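Local coordinates for surface-associated protein CshB (Streptococcus gordonii, PDB 6YZG) that is a cell-wall-anchored streptococcal adhesin whose non-repetitive domain 2, the part described, probably contributes to binding fibronectin, at residues 49-54 against 61-66; 86-91 against 111-116. All coordinates share one frame; numbering follows the deposited sequence.

Two loop closures in series, made by quite different means, appear in this adhesin domain. From the N terminus the chain runs through strands 24-30 and 33-41 into helix 49-55; contact 1 then closes a short loop as residues 61-66 fold back on that helix at the protein surface. The chain goes on through strand 71-72 to contact 2, a buried backbone pairing of 86-91 with 111-116 that closes a longer excursion before strand 119-131. Neither loop encloses the other: their centres lie 26 Å apart and their nearest atoms about 14 Å. Both adjoin the second subunit, contact 1 through the helix and contact 2 through residues 111-113.

Contact 1: residues 49-54 against 61-66; sequences EIYKKR and EGTYDP. Unlike the reference sequence in segment 61-66: Asp65 (reference Asn).
Lys52 lays its aliphatic chain over one face of the Tyr64 ring. Lys52 CB stands 3.5 Å from the centroid of the Tyr64 ring and only 9° off the normal, a CH-pi contact; with CG anti to the backbone N and the chain extended beyond it, CG and CD continue across the ring toward the CE2 side, Lys52 CD coming 3.6 Å from Tyr64 CE2. On the opposite face of the same ring sits CD of Pro66, offset toward the rim, so the phenol is held between a helical lysine and a proline two residues on. Tyr51, one residue before Lys52 on the helix, meets Tyr64 differently: its CD2 lies at the edge of the Tyr64 ring, while the backbone N of Tyr64 lies in the plane of the Tyr51 ring, 3.8 Å from Tyr51 CE2. The motif is a helix, 49-55, with the loop that follows it folded back through a 3-10 turn at 61-63, at the surface of this CshA-type non-repetitive domain 2. Its polar tie is the hydrogen bond from Tyr51 OH to Thr63 OG1, 2.6 Å long. CG of Tyr51 is anti to the backbone N (chi1 -179°), which carries the phenol out to reach Thr63. The two hydroxyls have further partners: Asp206 N bonds to Tyr51 OH, and Thr63 OG1 bonds to Thr60 O. Elsewhere on the helix, Arg54 NE forms a salt bridge with Asp285 of the second subunit.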
# COMPACT_ATOMS: atom_id res chain seq x y z
N GLU A 49 26.03 -16.26 -2.23
CA GLU A 49 26.46 -17.25 -1.21
C GLU A 49 25.52 -17.17 -0.00
O GLU A 49 25.33 -18.14 0.62
CB GLU A 49 27.90 -17.00 -0.77
CG GLU A 49 28.88 -17.23 -1.88
CD GLU A 49 29.39 -18.63 -2.11
OE1 GLU A 49 29.21 -19.48 -1.25
OE2 GLU A 49 30.05 -18.84 -3.15
N ILE A 50 24.96 -15.99 0.27
CA ILE A 50 23.96 -15.84 1.34
C ILE A 50 22.81 -16.84 1.09
O ILE A 50 22.40 -17.60 1.95
CB ILE A 50 23.45 -14.40 1.47
CG1 ILE A 50 24.57 -13.39 1.77
CG2 ILE A 50 22.33 -14.37 2.47
CD1 ILE A 50 24.23 -12.04 1.24
N TYR A 51 22.26 -16.78 -0.12
CA TYR A 51 21.13 -17.64 -0.50
C TYR A 51 21.58 -19.14 -0.54
O TYR A 51 20.82 -19.96 -0.02
CB TYR A 51 20.61 -17.18 -1.87
CG TYR A 51 19.43 -17.97 -2.35
CD1 TYR A 51 18.12 -17.66 -1.99
CD2 TYR A 51 19.65 -19.09 -3.17
CE1 TYR A 51 17.05 -18.37 -2.48
CE2 TYR A 51 18.58 -19.80 -3.65
CZ TYR A 51 17.28 -19.43 -3.33
OH TYR A 51 16.23 -20.22 -3.79
N LYS A 52 22.76 -19.37 -1.08
CA LYS A 52 23.35 -20.77 -1.11
C LYS A 52 23.28 -21.34 0.30
O LYS A 52 22.76 -22.48 0.50
CB LYS A 52 24.76 -20.72 -1.65
CG LYS A 52 25.42 -22.10 -1.64
CD LYS A 52 26.86 -22.04 -1.91
CE LYS A 52 27.40 -23.44 -2.19
NZ LYS A 52 28.88 -23.40 -2.24
N LYS A 53 23.72 -20.58 1.29
CA LYS A 53 23.72 -21.10 2.68
C LYS A 53 22.31 -21.27 3.25
O LYS A 53 22.11 -22.17 4.02
CB LYS A 53 24.65 -20.26 3.55
CG LYS A 53 26.11 -20.32 3.12
CD LYS A 53 27.04 -19.36 3.81
CE LYS A 53 28.34 -19.14 3.07
NZ LYS A 53 29.18 -18.12 3.74
N ARG A 54 21.37 -20.41 2.89
CA ARG A 54 20.02 -20.53 3.38
C ARG A 54 19.34 -21.79 2.82
O ARG A 54 18.50 -22.34 3.53
CB ARG A 54 19.16 -19.30 3.06
CG ARG A 54 19.68 -18.04 3.76
CD ARG A 54 18.80 -16.91 3.38
NE ARG A 54 19.14 -15.64 4.07
CZ ARG A 54 18.47 -14.52 3.90
NH1 ARG A 54 17.47 -14.44 3.04
NH2 ARG A 54 18.86 -13.38 4.48
N GLU A 61 17.68 -26.86 -2.33
CA GLU A 61 19.11 -26.57 -2.47
C GLU A 61 19.45 -26.32 -3.94
O GLU A 61 20.32 -25.48 -4.24
CB GLU A 61 19.91 -27.70 -1.81
CG GLU A 61 21.38 -27.63 -2.07
CD GLU A 61 22.13 -28.80 -1.42
OE1 GLU A 61 22.13 -28.90 -0.19
OE2 GLU A 61 22.64 -29.65 -2.16
N GLY A 62 18.81 -27.01 -4.89
CA GLY A 62 19.13 -26.91 -6.31
C GLY A 62 18.76 -25.55 -6.93
O GLY A 62 19.13 -25.26 -8.06
N THR A 63 18.04 -24.71 -6.17
CA THR A 63 17.61 -23.38 -6.71
C THR A 63 18.76 -22.37 -6.59
O THR A 63 18.63 -21.30 -7.15
CB THR A 63 16.38 -22.82 -5.99
OG1 THR A 63 16.63 -22.69 -4.59
CG2 THR A 63 15.15 -23.72 -6.16
N TYR A 64 19.79 -22.66 -5.82
CA TYR A 64 20.98 -21.79 -5.86
C TYR A 64 21.59 -21.82 -7.23
O TYR A 64 21.92 -22.95 -7.73
CB TYR A 64 21.99 -22.17 -4.79
CG TYR A 64 23.35 -21.56 -5.00
CD1 TYR A 64 23.55 -20.19 -4.96
CD2 TYR A 64 24.45 -22.36 -5.22
CE1 TYR A 64 24.81 -19.64 -5.14
CE2 TYR A 64 25.72 -21.83 -5.35
CZ TYR A 64 25.90 -20.47 -5.27
OH TYR A 64 27.12 -19.87 -5.45
N ASP A 65 21.74 -20.69 -7.89
CA ASP A 65 22.24 -20.66 -9.28
C ASP A 65 23.28 -19.56 -9.35
O ASP A 65 22.92 -18.37 -9.56
CB ASP A 65 21.08 -20.38 -10.25
CG ASP A 65 21.54 -20.36 -11.68
OD1 ASP A 65 22.76 -20.57 -11.90
OD2 ASP A 65 20.69 -20.09 -12.57
N PRO A 66 24.60 -19.84 -9.20
CA PRO A 66 25.60 -18.78 -9.23
C PRO A 66 25.68 -18.09 -10.59
O PRO A 66 26.25 -17.01 -10.64
CB PRO A 66 26.90 -19.48 -8.84
CG PRO A 66 26.67 -20.91 -9.26
CD PRO A 66 25.20 -21.17 -9.02

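Contact 2: residues 86-91 against 111-116; sequences SVTGAA and QLVYPM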
# COMPACT_ATOMS: atom_id res chain seq x y z
N SER A 86 17.61 -2.74 -18.42
CA SER A 86 18.86 -2.49 -17.71
C SER A 86 18.52 -1.69 -16.46
O SER A 86 17.54 -0.94 -16.41
CB SER A 86 19.91 -1.78 -18.54
OG SER A 86 20.29 -2.58 -19.67
N VAL A 87 19.34 -1.86 -15.46
CA VAL A 87 19.29 -1.00 -14.27
C VAL A 87 19.65 0.41 -14.70
O VAL A 87 20.63 0.56 -15.50
CB VAL A 87 20.23 -1.51 -13.19
CG1 VAL A 87 20.20 -0.61 -11.97
CG2 VAL A 87 19.89 -2.96 -12.80
N THR A 88 18.93 1.40 -14.24
CA THR A 88 19.16 2.78 -14.74
C THR A 88 18.72 3.82 -13.72
O THR A 88 17.86 3.55 -12.92
CB THR A 88 18.45 2.98 -16.07
OG1 THR A 88 18.86 4.23 -16.66
CG2 THR A 88 16.96 2.92 -15.92
N GLY A 89 19.34 5.02 -13.79
CA GLY A 89 18.85 6.17 -13.03
C GLY A 89 18.16 7.15 -13.94
O GLY A 89 17.75 8.21 -13.44
N ALA A 90 18.25 6.88 -15.22
CA ALA A 90 17.82 7.85 -16.25
C ALA A 90 16.34 8.08 -16.06
O ALA A 90 15.61 7.11 -16.23
CB ALA A 90 18.16 7.31 -17.62
N ALA A 91 15.96 9.29 -15.64
CA ALA A 91 14.52 9.61 -15.51
C ALA A 91 13.94 9.29 -16.89
O ALA A 91 14.20 10.03 -17.84
CB ALA A 91 14.34 11.05 -15.13
N GLN A 111 16.23 7.69 -7.26
CA GLN A 111 15.95 6.25 -7.32
C GLN A 111 16.75 5.60 -8.44
O GLN A 111 16.75 6.10 -9.60
CB GLN A 111 14.46 6.03 -7.56
CG GLN A 111 13.63 6.32 -6.36
CD GLN A 111 12.17 6.05 -6.58
OE1 GLN A 111 11.76 5.69 -7.68
NE2 GLN A 111 11.44 6.29 -5.52
N LEU A 112 17.29 4.42 -8.19
CA LEU A 112 17.84 3.53 -9.21
C LEU A 112 16.83 2.41 -9.45
O LEU A 112 16.35 1.83 -8.50
CB LEU A 112 19.17 2.99 -8.73
CG LEU A 112 20.06 2.38 -9.80
CD1 LEU A 112 20.64 3.49 -10.69
CD2 LEU A 112 21.16 1.54 -9.16
N VAL A 113 16.45 2.21 -10.71
CA VAL A 113 15.32 1.30 -11.00
C VAL A 113 15.69 0.29 -12.08
O VAL A 113 16.65 0.41 -12.73
CB VAL A 113 14.09 2.13 -11.45
CG1 VAL A 113 13.53 3.00 -10.34
CG2 VAL A 113 14.39 2.96 -12.68
N TYR A 114 14.84 -0.73 -12.19
CA TYR A 114 14.91 -1.79 -13.23
C TYR A 114 13.54 -1.66 -13.86
O TYR A 114 12.64 -2.30 -13.37
CB TYR A 114 15.16 -3.14 -12.57
CG TYR A 114 15.61 -4.25 -13.48
CD1 TYR A 114 16.79 -4.16 -14.18
CD2 TYR A 114 14.87 -5.40 -13.57
CE1 TYR A 114 17.22 -5.21 -14.97
CE2 TYR A 114 15.27 -6.45 -14.36
CZ TYR A 114 16.46 -6.35 -15.05
OH TYR A 114 16.87 -7.38 -15.81
N PRO A 115 13.39 -0.79 -14.88
CA PRO A 115 12.10 -0.27 -15.27
C PRO A 115 11.06 -1.09 -16.04
O PRO A 115 10.48 -0.59 -16.93
CB PRO A 115 12.48 1.07 -15.92
CG PRO A 115 13.73 0.73 -16.62
CD PRO A 115 14.47 -0.18 -15.65
N MET A 116 10.94 -2.34 -15.64
CA MET A 116 9.77 -3.14 -16.04
C MET A 116 9.25 -3.83 -14.80
O MET A 116 10.02 -4.15 -13.89
CB MET A 116 10.11 -4.14 -17.11
CG MET A 116 10.61 -3.44 -18.36
SD MET A 116 9.31 -3.06 -19.47
CE MET A 116 8.73 -4.70 -19.97
O HOH W 1 17.26 8.43 -11.05
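The Tyr114 ring has the backbone N of Val87 at its edge, in plane, 3.7 Å from Tyr114 CD1, while Val87 CG2 approaches the same CD1 obliquely at 3.6 Å. The ring also stacks with Trp121 of strand 119-131, which Val87 touches too. The other methyl of Val87, CG1, lies anti to the backbone N and meets Leu112 CD2 at 3.7 Å, the two side chains crossing at about a right angle. Val87 is thus placed between Leu112 and Tyr114, two residues apart on the partner segment. Alongside these apolar contacts the backbones form a single antiparallel beta bridge, the hydrogen-bonded pair of Thr88 with Val113. Thr88 N donates to Val113 O and Val113 N to Thr88 O, both at 2.9 Å; the second bond is almost perfectly straight, 179° at the hydrogen, and both donors lie nearly along the C=O axis. The Thr88 side chain sets off away from the partner segment, and OG1, anti to its own backbone N, accepts from Ala90 N in an ST turn. That leaves Thr88 CG2 in the crowded position between backbone N and carbonyl carbon, 4.0 Å from Pro115 CG. A water lies within hydrogen-bonding distance of both Gly89 O and Gln111 O, spanning the two segments beyond the bridge. The 111-113 side of this buried pairing lies at the dimer interface, Leu112 packing on Met258 and Val113 on Ala257 of the second subunit.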